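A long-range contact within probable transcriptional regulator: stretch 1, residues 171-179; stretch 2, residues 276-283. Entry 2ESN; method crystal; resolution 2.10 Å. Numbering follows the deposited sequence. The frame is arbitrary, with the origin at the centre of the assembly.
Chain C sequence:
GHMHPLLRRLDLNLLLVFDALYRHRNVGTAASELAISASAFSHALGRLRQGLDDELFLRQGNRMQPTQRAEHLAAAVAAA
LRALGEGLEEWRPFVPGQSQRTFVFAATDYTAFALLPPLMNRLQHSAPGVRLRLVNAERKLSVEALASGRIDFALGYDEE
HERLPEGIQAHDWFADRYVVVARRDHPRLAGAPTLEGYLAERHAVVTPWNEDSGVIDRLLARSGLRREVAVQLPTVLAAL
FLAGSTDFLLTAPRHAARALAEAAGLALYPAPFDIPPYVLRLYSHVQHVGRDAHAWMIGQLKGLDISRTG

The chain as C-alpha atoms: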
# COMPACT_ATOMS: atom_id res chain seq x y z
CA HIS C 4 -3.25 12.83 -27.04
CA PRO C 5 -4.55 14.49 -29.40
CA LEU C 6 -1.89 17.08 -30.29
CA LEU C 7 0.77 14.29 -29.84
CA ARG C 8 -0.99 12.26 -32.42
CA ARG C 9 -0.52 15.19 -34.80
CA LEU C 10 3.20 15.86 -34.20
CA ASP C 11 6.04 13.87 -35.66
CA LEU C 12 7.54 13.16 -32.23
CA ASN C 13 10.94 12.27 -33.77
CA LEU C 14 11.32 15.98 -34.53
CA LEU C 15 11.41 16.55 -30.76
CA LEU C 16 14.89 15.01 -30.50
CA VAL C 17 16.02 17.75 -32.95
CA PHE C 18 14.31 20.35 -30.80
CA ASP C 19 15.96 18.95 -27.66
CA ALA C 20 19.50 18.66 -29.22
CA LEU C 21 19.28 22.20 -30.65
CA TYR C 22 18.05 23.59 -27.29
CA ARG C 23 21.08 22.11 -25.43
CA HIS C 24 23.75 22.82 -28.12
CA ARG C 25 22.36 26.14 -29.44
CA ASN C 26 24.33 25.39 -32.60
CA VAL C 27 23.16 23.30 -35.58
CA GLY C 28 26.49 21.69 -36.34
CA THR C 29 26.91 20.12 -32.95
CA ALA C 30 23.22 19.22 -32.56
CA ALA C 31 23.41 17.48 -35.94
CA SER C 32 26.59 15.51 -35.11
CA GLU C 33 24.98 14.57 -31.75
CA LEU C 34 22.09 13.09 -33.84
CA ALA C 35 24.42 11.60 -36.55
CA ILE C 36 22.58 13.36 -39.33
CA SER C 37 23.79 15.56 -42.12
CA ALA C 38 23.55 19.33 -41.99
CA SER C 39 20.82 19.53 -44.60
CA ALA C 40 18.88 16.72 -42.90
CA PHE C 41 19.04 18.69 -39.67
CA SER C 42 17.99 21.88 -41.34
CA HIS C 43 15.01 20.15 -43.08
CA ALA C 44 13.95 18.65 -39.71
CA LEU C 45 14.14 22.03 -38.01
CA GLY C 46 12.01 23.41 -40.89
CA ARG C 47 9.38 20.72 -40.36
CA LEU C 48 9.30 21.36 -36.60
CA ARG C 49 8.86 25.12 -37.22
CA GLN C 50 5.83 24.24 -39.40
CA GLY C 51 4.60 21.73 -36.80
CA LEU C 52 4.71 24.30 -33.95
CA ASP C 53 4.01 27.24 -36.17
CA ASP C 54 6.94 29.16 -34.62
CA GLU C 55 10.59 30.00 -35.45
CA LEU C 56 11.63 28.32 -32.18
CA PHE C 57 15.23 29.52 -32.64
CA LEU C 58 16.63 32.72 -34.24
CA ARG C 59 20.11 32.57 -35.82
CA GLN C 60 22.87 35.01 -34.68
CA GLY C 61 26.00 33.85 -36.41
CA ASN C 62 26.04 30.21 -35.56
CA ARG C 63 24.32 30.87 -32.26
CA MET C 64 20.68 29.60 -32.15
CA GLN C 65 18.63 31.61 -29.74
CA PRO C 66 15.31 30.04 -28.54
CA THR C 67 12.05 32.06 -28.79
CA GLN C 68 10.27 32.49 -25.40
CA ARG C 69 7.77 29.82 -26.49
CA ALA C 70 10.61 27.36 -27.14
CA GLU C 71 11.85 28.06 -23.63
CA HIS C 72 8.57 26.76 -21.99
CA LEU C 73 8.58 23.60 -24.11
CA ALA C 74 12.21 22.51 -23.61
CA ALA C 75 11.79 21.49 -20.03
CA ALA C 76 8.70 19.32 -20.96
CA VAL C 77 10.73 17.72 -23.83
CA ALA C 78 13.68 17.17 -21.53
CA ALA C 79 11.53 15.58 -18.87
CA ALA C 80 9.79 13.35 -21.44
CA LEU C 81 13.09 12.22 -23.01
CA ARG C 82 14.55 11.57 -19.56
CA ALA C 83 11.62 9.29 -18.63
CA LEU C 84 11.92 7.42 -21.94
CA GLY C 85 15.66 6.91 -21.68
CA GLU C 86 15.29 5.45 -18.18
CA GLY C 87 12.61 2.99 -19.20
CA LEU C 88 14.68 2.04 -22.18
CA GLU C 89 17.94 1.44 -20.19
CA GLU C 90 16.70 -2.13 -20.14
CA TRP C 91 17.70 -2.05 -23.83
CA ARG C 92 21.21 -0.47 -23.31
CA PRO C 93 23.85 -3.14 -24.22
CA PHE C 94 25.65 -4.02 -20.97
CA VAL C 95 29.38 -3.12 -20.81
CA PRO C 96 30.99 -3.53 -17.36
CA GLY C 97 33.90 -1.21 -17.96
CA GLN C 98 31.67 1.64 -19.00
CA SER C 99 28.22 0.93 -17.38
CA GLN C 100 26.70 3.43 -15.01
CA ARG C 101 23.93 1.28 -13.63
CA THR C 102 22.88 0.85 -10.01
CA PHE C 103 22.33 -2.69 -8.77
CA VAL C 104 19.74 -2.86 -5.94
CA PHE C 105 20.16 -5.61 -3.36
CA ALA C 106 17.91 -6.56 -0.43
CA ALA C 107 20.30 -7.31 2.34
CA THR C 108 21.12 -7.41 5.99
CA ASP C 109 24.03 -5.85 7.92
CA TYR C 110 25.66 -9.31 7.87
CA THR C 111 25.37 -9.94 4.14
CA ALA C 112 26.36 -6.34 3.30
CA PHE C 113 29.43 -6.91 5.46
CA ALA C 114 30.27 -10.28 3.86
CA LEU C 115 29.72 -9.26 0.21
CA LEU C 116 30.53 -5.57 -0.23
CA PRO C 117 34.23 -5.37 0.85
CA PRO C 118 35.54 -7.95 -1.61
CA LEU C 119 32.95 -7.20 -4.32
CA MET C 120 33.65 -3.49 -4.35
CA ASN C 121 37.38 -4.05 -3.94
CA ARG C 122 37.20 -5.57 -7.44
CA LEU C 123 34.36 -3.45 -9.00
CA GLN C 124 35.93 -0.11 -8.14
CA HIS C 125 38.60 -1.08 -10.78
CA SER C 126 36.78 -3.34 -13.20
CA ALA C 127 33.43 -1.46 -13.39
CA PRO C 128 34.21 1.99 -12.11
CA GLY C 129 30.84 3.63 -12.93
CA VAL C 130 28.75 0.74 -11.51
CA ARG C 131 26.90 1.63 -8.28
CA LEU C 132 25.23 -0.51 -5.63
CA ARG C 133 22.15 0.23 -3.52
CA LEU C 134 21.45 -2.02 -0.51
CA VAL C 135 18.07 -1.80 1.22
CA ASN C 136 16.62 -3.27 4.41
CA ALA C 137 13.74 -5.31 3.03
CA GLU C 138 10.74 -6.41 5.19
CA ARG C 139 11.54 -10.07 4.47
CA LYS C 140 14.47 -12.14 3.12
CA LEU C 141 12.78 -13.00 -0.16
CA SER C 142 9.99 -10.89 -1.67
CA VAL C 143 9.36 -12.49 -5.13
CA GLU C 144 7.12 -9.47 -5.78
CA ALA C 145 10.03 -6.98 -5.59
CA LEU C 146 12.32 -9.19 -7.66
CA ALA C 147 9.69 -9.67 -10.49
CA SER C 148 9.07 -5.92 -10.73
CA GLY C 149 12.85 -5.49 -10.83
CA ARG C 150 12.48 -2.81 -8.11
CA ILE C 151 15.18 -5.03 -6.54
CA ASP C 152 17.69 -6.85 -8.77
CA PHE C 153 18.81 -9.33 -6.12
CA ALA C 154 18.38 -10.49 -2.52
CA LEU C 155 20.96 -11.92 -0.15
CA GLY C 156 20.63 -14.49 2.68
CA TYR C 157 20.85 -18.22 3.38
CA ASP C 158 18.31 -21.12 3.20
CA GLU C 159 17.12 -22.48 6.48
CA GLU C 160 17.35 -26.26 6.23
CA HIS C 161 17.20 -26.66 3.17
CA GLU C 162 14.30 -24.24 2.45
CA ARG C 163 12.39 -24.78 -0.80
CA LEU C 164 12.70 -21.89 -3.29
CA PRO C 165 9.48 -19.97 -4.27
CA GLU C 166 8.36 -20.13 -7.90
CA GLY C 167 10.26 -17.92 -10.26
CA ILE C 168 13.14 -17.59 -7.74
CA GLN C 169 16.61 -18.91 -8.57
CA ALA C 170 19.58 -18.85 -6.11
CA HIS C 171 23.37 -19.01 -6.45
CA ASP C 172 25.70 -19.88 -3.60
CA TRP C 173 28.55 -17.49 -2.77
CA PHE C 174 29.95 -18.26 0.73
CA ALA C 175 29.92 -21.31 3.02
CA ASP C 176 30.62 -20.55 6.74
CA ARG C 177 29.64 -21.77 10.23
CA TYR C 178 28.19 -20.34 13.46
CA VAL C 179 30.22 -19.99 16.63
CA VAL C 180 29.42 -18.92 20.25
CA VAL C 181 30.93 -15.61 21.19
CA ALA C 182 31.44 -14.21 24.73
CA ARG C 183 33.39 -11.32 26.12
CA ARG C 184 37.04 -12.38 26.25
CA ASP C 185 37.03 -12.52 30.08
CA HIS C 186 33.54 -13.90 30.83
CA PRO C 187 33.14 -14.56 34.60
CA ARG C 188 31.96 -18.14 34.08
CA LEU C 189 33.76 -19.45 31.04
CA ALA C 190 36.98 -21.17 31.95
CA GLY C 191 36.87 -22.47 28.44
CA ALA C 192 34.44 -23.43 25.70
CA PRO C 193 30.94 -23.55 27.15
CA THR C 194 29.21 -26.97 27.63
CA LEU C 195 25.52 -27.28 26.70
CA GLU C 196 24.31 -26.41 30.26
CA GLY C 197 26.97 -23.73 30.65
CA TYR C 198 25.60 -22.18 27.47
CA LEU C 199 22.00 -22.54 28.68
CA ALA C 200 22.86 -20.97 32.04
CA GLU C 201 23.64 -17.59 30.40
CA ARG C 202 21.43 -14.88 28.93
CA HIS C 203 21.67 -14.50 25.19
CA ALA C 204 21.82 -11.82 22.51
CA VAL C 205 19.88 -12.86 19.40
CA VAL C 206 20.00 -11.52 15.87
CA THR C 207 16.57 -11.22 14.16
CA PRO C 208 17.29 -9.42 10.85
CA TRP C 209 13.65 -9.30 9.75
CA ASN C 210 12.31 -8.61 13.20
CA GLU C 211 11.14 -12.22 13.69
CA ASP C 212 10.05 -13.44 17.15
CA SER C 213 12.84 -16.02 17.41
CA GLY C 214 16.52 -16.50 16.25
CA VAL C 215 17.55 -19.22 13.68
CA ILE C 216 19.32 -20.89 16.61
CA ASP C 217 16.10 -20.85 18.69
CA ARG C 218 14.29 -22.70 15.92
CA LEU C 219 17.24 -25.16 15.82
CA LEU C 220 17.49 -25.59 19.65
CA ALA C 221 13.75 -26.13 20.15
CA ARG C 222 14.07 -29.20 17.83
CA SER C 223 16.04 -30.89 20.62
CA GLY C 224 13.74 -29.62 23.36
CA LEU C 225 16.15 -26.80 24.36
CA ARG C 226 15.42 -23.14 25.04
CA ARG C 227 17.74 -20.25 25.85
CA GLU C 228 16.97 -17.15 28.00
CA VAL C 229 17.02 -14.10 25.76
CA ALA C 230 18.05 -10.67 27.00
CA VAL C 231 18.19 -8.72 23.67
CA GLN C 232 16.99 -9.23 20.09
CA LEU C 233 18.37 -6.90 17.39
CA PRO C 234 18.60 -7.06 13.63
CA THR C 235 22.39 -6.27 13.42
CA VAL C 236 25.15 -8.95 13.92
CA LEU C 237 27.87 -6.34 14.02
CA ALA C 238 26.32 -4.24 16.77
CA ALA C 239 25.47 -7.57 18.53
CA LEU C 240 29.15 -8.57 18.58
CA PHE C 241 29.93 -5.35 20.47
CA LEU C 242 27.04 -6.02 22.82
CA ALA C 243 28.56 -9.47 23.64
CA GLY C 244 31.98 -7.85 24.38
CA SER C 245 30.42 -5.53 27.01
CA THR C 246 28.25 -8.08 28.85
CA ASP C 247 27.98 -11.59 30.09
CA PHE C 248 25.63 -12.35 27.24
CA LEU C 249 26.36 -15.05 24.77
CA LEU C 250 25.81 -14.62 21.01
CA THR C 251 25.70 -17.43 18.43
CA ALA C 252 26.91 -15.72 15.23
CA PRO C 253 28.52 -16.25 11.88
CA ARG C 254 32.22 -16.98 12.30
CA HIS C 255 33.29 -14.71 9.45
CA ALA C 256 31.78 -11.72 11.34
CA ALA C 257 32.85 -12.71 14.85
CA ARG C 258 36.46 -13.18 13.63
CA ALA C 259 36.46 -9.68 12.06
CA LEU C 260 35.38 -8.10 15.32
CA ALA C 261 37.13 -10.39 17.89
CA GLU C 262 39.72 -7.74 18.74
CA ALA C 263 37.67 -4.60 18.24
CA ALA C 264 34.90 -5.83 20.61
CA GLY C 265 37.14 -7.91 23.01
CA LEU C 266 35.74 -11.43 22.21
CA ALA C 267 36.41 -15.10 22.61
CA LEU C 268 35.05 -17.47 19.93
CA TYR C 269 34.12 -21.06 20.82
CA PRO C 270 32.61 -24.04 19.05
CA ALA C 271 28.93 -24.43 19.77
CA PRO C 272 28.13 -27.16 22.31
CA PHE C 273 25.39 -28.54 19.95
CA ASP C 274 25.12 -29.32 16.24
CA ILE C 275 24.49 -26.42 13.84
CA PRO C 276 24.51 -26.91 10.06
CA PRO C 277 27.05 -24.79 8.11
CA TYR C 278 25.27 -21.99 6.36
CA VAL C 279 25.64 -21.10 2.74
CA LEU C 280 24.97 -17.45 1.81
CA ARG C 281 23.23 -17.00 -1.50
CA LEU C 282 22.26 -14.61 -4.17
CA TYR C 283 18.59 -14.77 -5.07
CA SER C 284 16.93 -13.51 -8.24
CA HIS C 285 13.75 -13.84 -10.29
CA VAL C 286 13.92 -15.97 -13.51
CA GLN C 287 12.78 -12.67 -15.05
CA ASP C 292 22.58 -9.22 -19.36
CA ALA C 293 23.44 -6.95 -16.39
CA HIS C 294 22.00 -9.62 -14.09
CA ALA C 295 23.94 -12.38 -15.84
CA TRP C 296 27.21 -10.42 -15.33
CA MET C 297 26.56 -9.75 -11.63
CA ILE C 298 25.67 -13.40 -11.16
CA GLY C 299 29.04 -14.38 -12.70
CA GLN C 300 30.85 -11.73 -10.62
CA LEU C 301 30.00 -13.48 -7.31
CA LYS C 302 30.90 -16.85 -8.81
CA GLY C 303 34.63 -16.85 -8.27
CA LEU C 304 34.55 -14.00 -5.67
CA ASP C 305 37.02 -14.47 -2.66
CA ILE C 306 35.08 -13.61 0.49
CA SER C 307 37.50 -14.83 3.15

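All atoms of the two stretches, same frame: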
# COMPACT_ATOMS: atom_id res chain seq x y z
N HIS C 171 22.01 -18.59 -6.19
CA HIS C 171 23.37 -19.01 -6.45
C HIS C 171 24.19 -18.84 -5.20
O HIS C 171 24.23 -17.75 -4.60
CB HIS C 171 23.97 -18.21 -7.62
CG HIS C 171 23.41 -18.60 -8.96
ND1 HIS C 171 22.32 -17.97 -9.53
CD2 HIS C 171 23.80 -19.56 -9.84
CE1 HIS C 171 22.06 -18.52 -10.71
NE2 HIS C 171 22.95 -19.48 -10.92
N ASP C 172 24.90 -19.90 -4.82
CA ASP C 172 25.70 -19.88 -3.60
C ASP C 172 26.96 -19.06 -3.75
O ASP C 172 27.64 -19.14 -4.80
CB ASP C 172 26.02 -21.30 -3.19
CG ASP C 172 24.76 -22.09 -2.94
OD1 ASP C 172 23.71 -21.49 -2.58
OD2 ASP C 172 24.82 -23.31 -3.12
N TRP C 173 27.27 -18.25 -2.74
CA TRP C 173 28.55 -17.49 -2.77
C TRP C 173 29.54 -17.58 -1.58
O TRP C 173 30.70 -17.14 -1.70
CB TRP C 173 28.32 -16.04 -3.24
CG TRP C 173 27.38 -15.26 -2.38
CD1 TRP C 173 26.02 -15.29 -2.46
CD2 TRP C 173 27.71 -14.33 -1.32
NE1 TRP C 173 25.49 -14.45 -1.50
CE2 TRP C 173 26.51 -13.82 -0.81
CE3 TRP C 173 28.93 -13.88 -0.75
CZ2 TRP C 173 26.45 -12.86 0.26
CZ3 TRP C 173 28.89 -12.95 0.30
CH2 TRP C 173 27.65 -12.45 0.80
N PHE C 174 29.10 -18.15 -0.47
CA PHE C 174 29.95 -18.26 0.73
C PHE C 174 29.42 -19.32 1.68
O PHE C 174 28.28 -19.20 2.18
CB PHE C 174 29.95 -16.92 1.47
CG PHE C 174 30.93 -16.87 2.63
CD1 PHE C 174 32.27 -17.23 2.45
CD2 PHE C 174 30.52 -16.44 3.88
CE1 PHE C 174 33.19 -17.17 3.54
CE2 PHE C 174 31.41 -16.36 4.94
CZ PHE C 174 32.76 -16.73 4.78
N ALA C 175 30.24 -20.33 1.94
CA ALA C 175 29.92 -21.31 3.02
C ALA C 175 30.66 -20.90 4.31
O ALA C 175 31.82 -20.57 4.26
CB ALA C 175 30.33 -22.79 2.58
N ASP C 176 29.98 -20.87 5.44
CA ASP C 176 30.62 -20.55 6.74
C ASP C 176 29.89 -21.35 7.86
O ASP C 176 28.92 -22.07 7.60
CB ASP C 176 30.53 -19.02 7.00
CG ASP C 176 31.44 -18.51 8.16
OD1 ASP C 176 32.59 -18.97 8.41
OD2 ASP C 176 31.00 -17.52 8.75
N ARG C 177 30.34 -21.19 9.10
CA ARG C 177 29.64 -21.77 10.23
C ARG C 177 29.36 -20.74 11.33
O ARG C 177 29.92 -19.61 11.32
CB ARG C 177 30.47 -22.94 10.77
CG ARG C 177 31.93 -22.58 11.11
CD ARG C 177 32.70 -23.84 11.53
NE ARG C 177 33.82 -23.51 12.44
CZ ARG C 177 35.06 -23.19 12.05
NH1 ARG C 177 35.41 -23.13 10.76
NH2 ARG C 177 35.97 -22.89 12.98
N TYR C 178 28.46 -21.10 12.24
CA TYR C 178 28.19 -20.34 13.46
C TYR C 178 29.14 -20.74 14.59
O TYR C 178 29.57 -21.89 14.67
CB TYR C 178 26.78 -20.57 13.96
CG TYR C 178 25.76 -19.71 13.26
CD1 TYR C 178 25.43 -19.95 11.92
CD2 TYR C 178 25.12 -18.65 13.92
CE1 TYR C 178 24.51 -19.12 11.24
CE2 TYR C 178 24.16 -17.85 13.29
CZ TYR C 178 23.87 -18.09 11.94
OH TYR C 178 22.97 -17.30 11.27
N VAL C 179 29.47 -19.76 15.45
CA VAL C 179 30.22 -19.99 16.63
C VAL C 179 29.53 -19.23 17.77
O VAL C 179 28.66 -18.45 17.51
CB VAL C 179 31.71 -19.56 16.48
CG1 VAL C 179 32.44 -20.44 15.49
CG2 VAL C 179 31.86 -18.03 16.13
N PRO C 276 24.05 -26.89 11.47
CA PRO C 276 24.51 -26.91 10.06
C PRO C 276 25.31 -25.66 9.63
O PRO C 276 24.99 -24.54 10.07
CB PRO C 276 23.22 -26.99 9.24
CG PRO C 276 22.05 -27.19 10.21
CD PRO C 276 22.61 -27.24 11.62
N PRO C 277 26.33 -25.85 8.76
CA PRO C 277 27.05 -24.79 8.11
C PRO C 277 25.97 -24.04 7.40
O PRO C 277 24.92 -24.61 7.09
CB PRO C 277 27.94 -25.51 7.08
CG PRO C 277 28.17 -26.90 7.72
CD PRO C 277 26.80 -27.18 8.33
N TYR C 278 26.18 -22.75 7.20
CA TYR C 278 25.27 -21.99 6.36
C TYR C 278 25.96 -21.70 5.04
O TYR C 278 27.21 -21.73 4.91
CB TYR C 278 24.79 -20.71 7.07
CG TYR C 278 25.88 -19.68 7.29
CD1 TYR C 278 26.65 -19.68 8.46
CD2 TYR C 278 26.13 -18.69 6.33
CE1 TYR C 278 27.65 -18.70 8.67
CE2 TYR C 278 27.11 -17.71 6.52
CZ TYR C 278 27.90 -17.72 7.69
OH TYR C 278 28.89 -16.75 7.86
N VAL C 279 25.13 -21.46 4.04
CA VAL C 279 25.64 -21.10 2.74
C VAL C 279 24.88 -19.85 2.36
O VAL C 279 23.63 -19.90 2.31
CB VAL C 279 25.42 -22.25 1.69
CG1 VAL C 279 25.92 -21.83 0.32
CG2 VAL C 279 26.18 -23.48 2.14
N LEU C 280 25.61 -18.74 2.17
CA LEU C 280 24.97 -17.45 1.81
C LEU C 280 24.68 -17.48 0.31
O LEU C 280 25.45 -18.05 -0.45
CB LEU C 280 25.86 -16.24 2.13
CG LEU C 280 26.16 -15.91 3.60
CD1 LEU C 280 26.87 -14.57 3.66
CD2 LEU C 280 24.88 -15.84 4.44
N ARG C 281 23.58 -16.90 -0.11
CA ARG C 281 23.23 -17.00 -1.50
C ARG C 281 22.67 -15.74 -2.09
O ARG C 281 22.31 -14.79 -1.40
CB ARG C 281 22.33 -18.22 -1.81
CG ARG C 281 21.34 -18.52 -0.76
CD ARG C 281 21.19 -20.02 -0.61
NE ARG C 281 20.79 -20.63 -1.86
CZ ARG C 281 20.72 -21.94 -2.06
NH1 ARG C 281 21.03 -22.79 -1.07
NH2 ARG C 281 20.32 -22.40 -3.25
N LEU C 282 22.70 -15.75 -3.40
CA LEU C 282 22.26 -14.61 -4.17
C LEU C 282 20.98 -15.09 -4.82
O LEU C 282 21.00 -16.04 -5.59
CB LEU C 282 23.35 -14.29 -5.19
CG LEU C 282 23.01 -13.19 -6.18
CD1 LEU C 282 22.98 -11.85 -5.41
CD2 LEU C 282 23.98 -13.17 -7.42
N TYR C 283 19.87 -14.45 -4.48
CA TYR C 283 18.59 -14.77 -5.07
C TYR C 283 18.16 -13.76 -6.15
O TYR C 283 18.36 -12.54 -6.00
CB TYR C 283 17.50 -14.81 -4.03
CG TYR C 283 17.77 -15.67 -2.83
CD1 TYR C 283 18.35 -15.12 -1.68
CD2 TYR C 283 17.38 -17.02 -2.81
CE1 TYR C 283 18.57 -15.86 -0.56
CE2 TYR C 283 17.60 -17.80 -1.66
CZ TYR C 283 18.20 -17.20 -0.54
OH TYR C 283 18.45 -17.93 0.62
O HOH W 1 20.95 -15.57 -8.64
O HOH W 2 27.31 -23.54 11.52

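Strands 171-176 and 278-283 pair antiparallel, although at least 100 residues separate any two that touch. Backbone hydrogen bonds set the register. His171 N donates to Leu282 O (2.8 Å), and Leu282 N returns a bond to His171 O (2.8 Å). At the other end, Asp176 N to Tyr278 O and Tyr278 N to Asp176 O are both 2.9 Å.

Between them the register shifts by one residue, a beta bulge at Trp173. Its psi of -12° departs from the extended values around it. Trp173 N bonds to Leu280 O (2.9 Å), while Leu280 N bonds to Phe174 O (2.7 Å). The Trp173 CA-to-CB bond points sideways, but chi1 of 59° (p) brings the indole back over the partner strand. Leu280 CB then lies over the face of its six-membered ring, and Trp173 CH2 is 3.6 Å from Leu280 CD1. The ring edge meets the backbone of Arg281 and Leu282.

Tyr278 is also p at chi1 (67°). This lays its ring across Asp176, with Asp176 CA over one face. Asp176, t at chi1, reaches the phenol: Tyr278 OH donates to Asp176 OD2 at a very short 2.4 Å. Phe174, also t, lies on the same side of the sheet, with its ring edge toward Leu280; Phe174 CD2 to Leu280 CD1 is 4.1 Å. The Tyr178 ring approaches Tyr278 obliquely, with Tyr178 CE1 3.6 Å from Tyr278 CD1.

On the opposite sheet face, Asp172 and Arg281 are a non-hydrogen-bonded pair. Their salt bridge, Asp172 OD1 to Arg281 NE at 3.1 Å, is purely electrostatic. The oxygen sits over the guanidinium face, so no N-H points at it. Ala175 and Val279 share this face.

Two waters link the stretches. One joins His171 ND1 (2.9 Å from water 1 O) to Leu282 O. The other accepts from Tyr178 N and donates to Pro276 O.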